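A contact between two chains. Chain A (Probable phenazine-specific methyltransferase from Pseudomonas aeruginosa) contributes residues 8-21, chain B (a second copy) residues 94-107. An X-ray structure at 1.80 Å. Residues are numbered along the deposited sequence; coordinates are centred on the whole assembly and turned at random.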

# COMPACT_ATOMS: atom_id res chain seq x y z
N ALA A 8 -0.29 16.40 -7.97
CA ALA A 8 -0.48 15.10 -8.59
C ALA A 8 0.67 14.14 -8.27
O ALA A 8 0.44 12.95 -8.03
N ALA A 9 1.90 14.65 -8.35
CA ALA A 9 3.09 13.83 -8.06
C ALA A 9 3.04 13.35 -6.60
O ALA A 9 3.33 12.18 -6.35
N ARG A 10 2.60 14.20 -5.69
CA ARG A 10 2.58 13.85 -4.27
C ARG A 10 1.54 12.71 -4.06
O ARG A 10 1.76 11.77 -3.31
N ASN A 11 0.43 12.82 -4.78
CA ASN A 11 -0.63 11.82 -4.69
C ASN A 11 -0.15 10.49 -5.27
O ASN A 11 -0.35 9.41 -4.68
N LEU A 12 0.50 10.55 -6.42
CA LEU A 12 0.92 9.31 -7.05
C LEU A 12 1.91 8.62 -6.15
O LEU A 12 1.84 7.42 -5.96
N ILE A 13 2.89 9.36 -5.64
CA ILE A 13 3.91 8.73 -4.77
C ILE A 13 3.23 8.09 -3.52
O ILE A 13 3.61 6.99 -3.04
N GLN A 14 2.27 8.79 -2.94
CA GLN A 14 1.48 8.18 -1.83
C GLN A 14 0.92 6.80 -2.21
O GLN A 14 1.06 5.83 -1.47
N VAL A 15 0.40 6.67 -3.43
CA VAL A 15 -0.23 5.40 -3.79
C VAL A 15 0.83 4.36 -4.05
O VAL A 15 0.72 3.21 -3.60
N VAL A 16 1.85 4.76 -4.80
CA VAL A 16 2.91 3.84 -5.19
C VAL A 16 3.62 3.28 -3.93
O VAL A 16 3.88 2.09 -3.86
N THR A 17 3.82 4.12 -2.93
CA THR A 17 4.63 3.71 -1.75
C THR A 17 3.76 3.14 -0.63
O THR A 17 4.27 2.64 0.44
N GLY A 18 2.44 3.19 -0.84
CA GLY A 18 1.51 2.67 0.13
C GLY A 18 1.86 1.22 0.46
O GLY A 18 1.70 0.80 1.62
N GLU A 19 2.31 0.47 -0.53
CA GLU A 19 2.65 -0.96 -0.30
C GLU A 19 3.69 -1.06 0.88
O GLU A 19 3.65 -1.96 1.70
N TRP A 20 4.62 -0.12 0.97
CA TRP A 20 5.65 -0.28 2.04
C TRP A 20 5.03 -0.13 3.45
O TRP A 20 5.48 -0.78 4.44
N LYS A 21 4.03 0.77 3.58
CA LYS A 21 3.33 0.88 4.84
C LYS A 21 2.65 -0.46 5.18
O LYS A 21 2.65 -0.85 6.34
N SER B 94 7.94 11.82 -17.04
CA SER B 94 6.82 11.23 -16.34
C SER B 94 7.36 10.32 -15.25
O SER B 94 8.55 10.06 -15.18
N PHE B 95 6.45 9.77 -14.46
CA PHE B 95 6.83 8.87 -13.38
C PHE B 95 6.69 7.40 -13.82
O PHE B 95 6.79 6.50 -12.99
N ARG B 96 6.51 7.15 -15.11
CA ARG B 96 6.26 5.77 -15.55
C ARG B 96 7.38 4.77 -15.14
O ARG B 96 7.12 3.70 -14.56
N ASP B 97 8.63 5.13 -15.45
CA ASP B 97 9.78 4.29 -15.14
C ASP B 97 10.00 4.08 -13.62
O ASP B 97 10.39 2.98 -13.22
N MET B 98 9.70 5.11 -12.82
CA MET B 98 9.73 5.00 -11.33
C MET B 98 8.67 4.01 -10.87
O MET B 98 8.96 3.18 -10.03
N VAL B 99 7.45 4.11 -11.42
CA VAL B 99 6.38 3.18 -11.03
C VAL B 99 6.80 1.77 -11.32
O VAL B 99 6.66 0.89 -10.47
N LEU B 100 7.34 1.54 -12.52
CA LEU B 100 7.71 0.18 -12.93
C LEU B 100 8.86 -0.39 -12.06
O LEU B 100 8.77 -1.52 -11.58
N PHE B 101 9.89 0.41 -11.84
CA PHE B 101 11.02 -0.03 -11.02
C PHE B 101 10.57 -0.31 -9.55
O PHE B 101 10.93 -1.35 -8.95
N TYR B 102 9.77 0.60 -8.98
CA TYR B 102 9.31 0.40 -7.63
C TYR B 102 8.43 -0.84 -7.51
O TYR B 102 8.48 -1.53 -6.48
N GLY B 103 7.59 -1.08 -8.53
CA GLY B 103 6.66 -2.26 -8.55
C GLY B 103 7.33 -3.58 -8.93
O GLY B 103 6.70 -4.66 -8.91
N GLU B 104 8.63 -3.53 -9.23
CA GLU B 104 9.42 -4.72 -9.59
C GLU B 104 10.53 -4.94 -8.55
O GLU B 104 10.28 -5.59 -7.52
N GLU B 105 11.68 -4.27 -8.74
CA GLU B 105 12.77 -4.38 -7.74
C GLU B 105 12.35 -4.07 -6.33
O GLU B 105 12.66 -4.84 -5.39
N PHE B 106 11.69 -2.92 -6.09
CA PHE B 106 11.41 -2.62 -4.71
C PHE B 106 10.21 -3.39 -4.09
O PHE B 106 10.13 -3.54 -2.87
N HIS B 107 9.35 -3.91 -4.94
CA HIS B 107 8.32 -4.84 -4.52
C HIS B 107 9.00 -6.10 -4.00
O HIS B 107 8.76 -6.56 -2.86

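The two helices run side by side in the same direction, 1° apart, with their axes 10.3 Å apart at closest approach, a spacing filled mostly by apolar side chains. At the N-terminal end, Phe95(B) (chi1 m) points toward chain A and fits among three side chains: its CZ lies 3.7 Å from Ala9(A) CB, its CB 3.6 Å from Leu12(A) CD1, and its ring edge, at CE2, meets Ile13(A) CD1 at 3.6 Å. Ile13(A) leaves its backbone sideways, but its end comes nearer: with chi1 m and chi2 at -33°, between wells, CD1 lies 3.6 Å from Met98(B) SD.

Val16(A) (t) is the central bump. It enters a hollow lined by Met98(B), Val99(B) and Tyr102(B), with CG2 3.9 Å from Val99(B) CG2 and CG1 3.9 Å from Tyr102(B) CD2. One turn on, Trp20(A) (m) swings its indole across, so that CH2 comes 3.4 Å from Tyr102(B) CE2; the two rings are inclined by 30° and slid apart, barely overlapping.

The polar end centres on Glu19(A), whose extended t,t chain reaches His107(B): ND1 donates to OE1 at 2.9 Å. One water bridges the chains, donating to Glu19(A) OE2 and Tyr102(B) O and accepting from Trp20(A) NE1; a second links OE2, weakly, to His107(B) O.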

# COMPACT_ATOMS: atom_id res chain seq x y z
CB ALA A 8 -0.63 15.24 -10.09
CB ALA A 9 4.39 14.58 -8.31
CB ARG A 10 2.21 15.06 -3.38
CG ARG A 10 2.05 14.75 -1.86
CD ARG A 10 2.03 16.07 -0.99
NE ARG A 10 1.13 17.04 -1.60
CZ ARG A 10 1.51 18.21 -2.10
NH1 ARG A 10 2.79 18.61 -2.01
NH2 ARG A 10 0.60 18.99 -2.66
CB ASN A 11 -1.89 12.31 -5.41
CG ASN A 11 -3.02 11.28 -5.35
OD1 ASN A 11 -3.47 10.90 -4.27
ND2 ASN A 11 -3.43 10.80 -6.51
CB LEU A 12 1.63 9.61 -8.35
CG LEU A 12 1.69 8.61 -9.48
CD1 LEU A 12 2.97 8.62 -10.21
CD2 LEU A 12 1.12 7.25 -9.25
CB ILE A 13 4.97 9.79 -4.30
CG1 ILE A 13 5.92 10.20 -5.41
CG2 ILE A 13 5.81 9.24 -3.14
CD1 ILE A 13 6.27 9.16 -6.43
CB GLN A 14 0.35 9.11 -1.37
CG GLN A 14 -0.23 8.68 -0.00
CD GLN A 14 -1.15 7.45 -0.04
OE1 GLN A 14 -1.90 7.25 -0.98
NE2 GLN A 14 -1.10 6.64 0.99
CB VAL A 15 -1.12 5.54 -5.04
CG1 VAL A 15 -1.71 4.15 -5.40
CG2 VAL A 15 -2.29 6.43 -4.71
CB VAL A 16 3.92 4.54 -6.09
CG1 VAL A 16 5.21 3.68 -6.33
CG2 VAL A 16 3.29 4.82 -7.42
CB THR A 17 5.48 4.85 -1.17
OG1 THR A 17 4.60 5.92 -0.75
CG2 THR A 17 6.52 5.43 -2.21
CB GLU A 19 3.30 -1.52 -1.54
CG GLU A 19 3.91 -2.95 -1.27
CD GLU A 19 4.58 -3.40 -2.55
OE1 GLU A 19 3.82 -3.63 -3.47
OE2 GLU A 19 5.83 -3.40 -2.64
CB TRP A 20 6.78 0.76 1.82
CG TRP A 20 7.35 0.78 0.39
CD1 TRP A 20 7.29 -0.22 -0.56
CD2 TRP A 20 8.14 1.82 -0.18
NE1 TRP A 20 7.97 0.17 -1.68
CE2 TRP A 20 8.50 1.41 -1.50
CE3 TRP A 20 8.54 3.09 0.27
CZ2 TRP A 20 9.30 2.22 -2.38
CZ3 TRP A 20 9.36 3.90 -0.59
CH2 TRP A 20 9.68 3.46 -1.93
CB LYS A 21 2.26 2.00 4.82
CG LYS A 21 2.88 3.38 4.65
CD LYS A 21 1.88 4.52 4.13
CE LYS A 21 0.73 4.63 5.14
NZ LYS A 21 -0.32 5.55 4.59
CB SER B 94 5.97 10.38 -17.29
OG SER B 94 6.55 9.09 -17.50
CB PHE B 95 5.94 9.13 -12.17
CG PHE B 95 6.37 10.32 -11.34
CD1 PHE B 95 6.45 11.59 -11.88
CD2 PHE B 95 6.69 10.16 -10.00
CE1 PHE B 95 6.86 12.70 -11.11
CE2 PHE B 95 7.08 11.25 -9.19
CZ PHE B 95 7.17 12.52 -9.75
CB ARG B 96 6.07 5.76 -17.04
CG ARG B 96 5.97 4.33 -17.63
CD ARG B 96 5.73 4.41 -19.12
NE ARG B 96 6.26 3.21 -19.69
CZ ARG B 96 5.59 2.10 -19.82
NH1 ARG B 96 4.32 2.06 -19.45
NH2 ARG B 96 6.20 1.05 -20.32
CB ASP B 97 11.00 4.91 -15.80
CG ASP B 97 10.86 4.95 -17.32
OD1 ASP B 97 10.72 3.86 -17.89
OD2 ASP B 97 10.81 6.06 -17.88
CB MET B 98 9.47 6.35 -10.64
CG MET B 98 9.91 6.40 -9.20
SD MET B 98 8.84 7.58 -8.34
CE MET B 98 7.50 6.28 -8.54
CB VAL B 99 4.99 3.51 -11.68
CG1 VAL B 99 3.93 2.42 -11.35
CG2 VAL B 99 4.52 4.90 -11.16
CB LEU B 100 8.07 0.14 -14.42
CG LEU B 100 6.89 0.42 -15.38
CD1 LEU B 100 7.40 0.44 -16.82
CD2 LEU B 100 5.77 -0.63 -15.25
CB PHE B 101 12.15 0.99 -11.08
CG PHE B 101 13.42 0.48 -10.53
CD1 PHE B 101 13.66 0.48 -9.16
CD2 PHE B 101 14.38 -0.06 -11.41
CE1 PHE B 101 14.91 0.01 -8.66
CE2 PHE B 101 15.60 -0.54 -10.91
CZ PHE B 101 15.85 -0.57 -9.57
CB TYR B 102 8.51 1.62 -7.17
CG TYR B 102 9.41 2.75 -6.70
CD1 TYR B 102 10.61 3.02 -7.32
CD2 TYR B 102 9.01 3.58 -5.65
CE1 TYR B 102 11.43 4.09 -6.87
CE2 TYR B 102 9.82 4.59 -5.17
CZ TYR B 102 11.02 4.85 -5.81
OH TYR B 102 11.81 5.90 -5.41
CB GLU B 104 9.96 -4.60 -11.03
CG GLU B 104 8.75 -4.68 -12.00
CD GLU B 104 9.00 -4.20 -13.44
OE1 GLU B 104 10.17 -3.85 -13.79
OE2 GLU B 104 7.99 -4.18 -14.23
CB GLU B 105 13.94 -3.45 -8.16
CG GLU B 105 14.97 -4.07 -9.17
CD GLU B 105 14.54 -3.91 -10.61
OE1 GLU B 105 13.39 -3.42 -10.84
OE2 GLU B 105 15.33 -4.30 -11.52
CB PHE B 106 11.27 -1.12 -4.48
CG PHE B 106 12.57 -0.34 -4.69
CD1 PHE B 106 13.82 -0.92 -4.43
CD2 PHE B 106 12.52 0.98 -5.16
CE1 PHE B 106 15.00 -0.21 -4.59
CE2 PHE B 106 13.73 1.71 -5.33
CZ PHE B 106 14.95 1.12 -5.05
CB HIS B 107 7.36 -5.18 -5.69
CG HIS B 107 6.36 -6.23 -5.33
ND1 HIS B 107 5.25 -5.92 -4.58
CD2 HIS B 107 6.30 -7.57 -5.56
CE1 HIS B 107 4.54 -7.03 -4.37
NE2 HIS B 107 5.14 -8.03 -5.00
O HOH W 1 6.67 -5.82 -1.06
O HOH W 2 7.01 -1.30 -4.08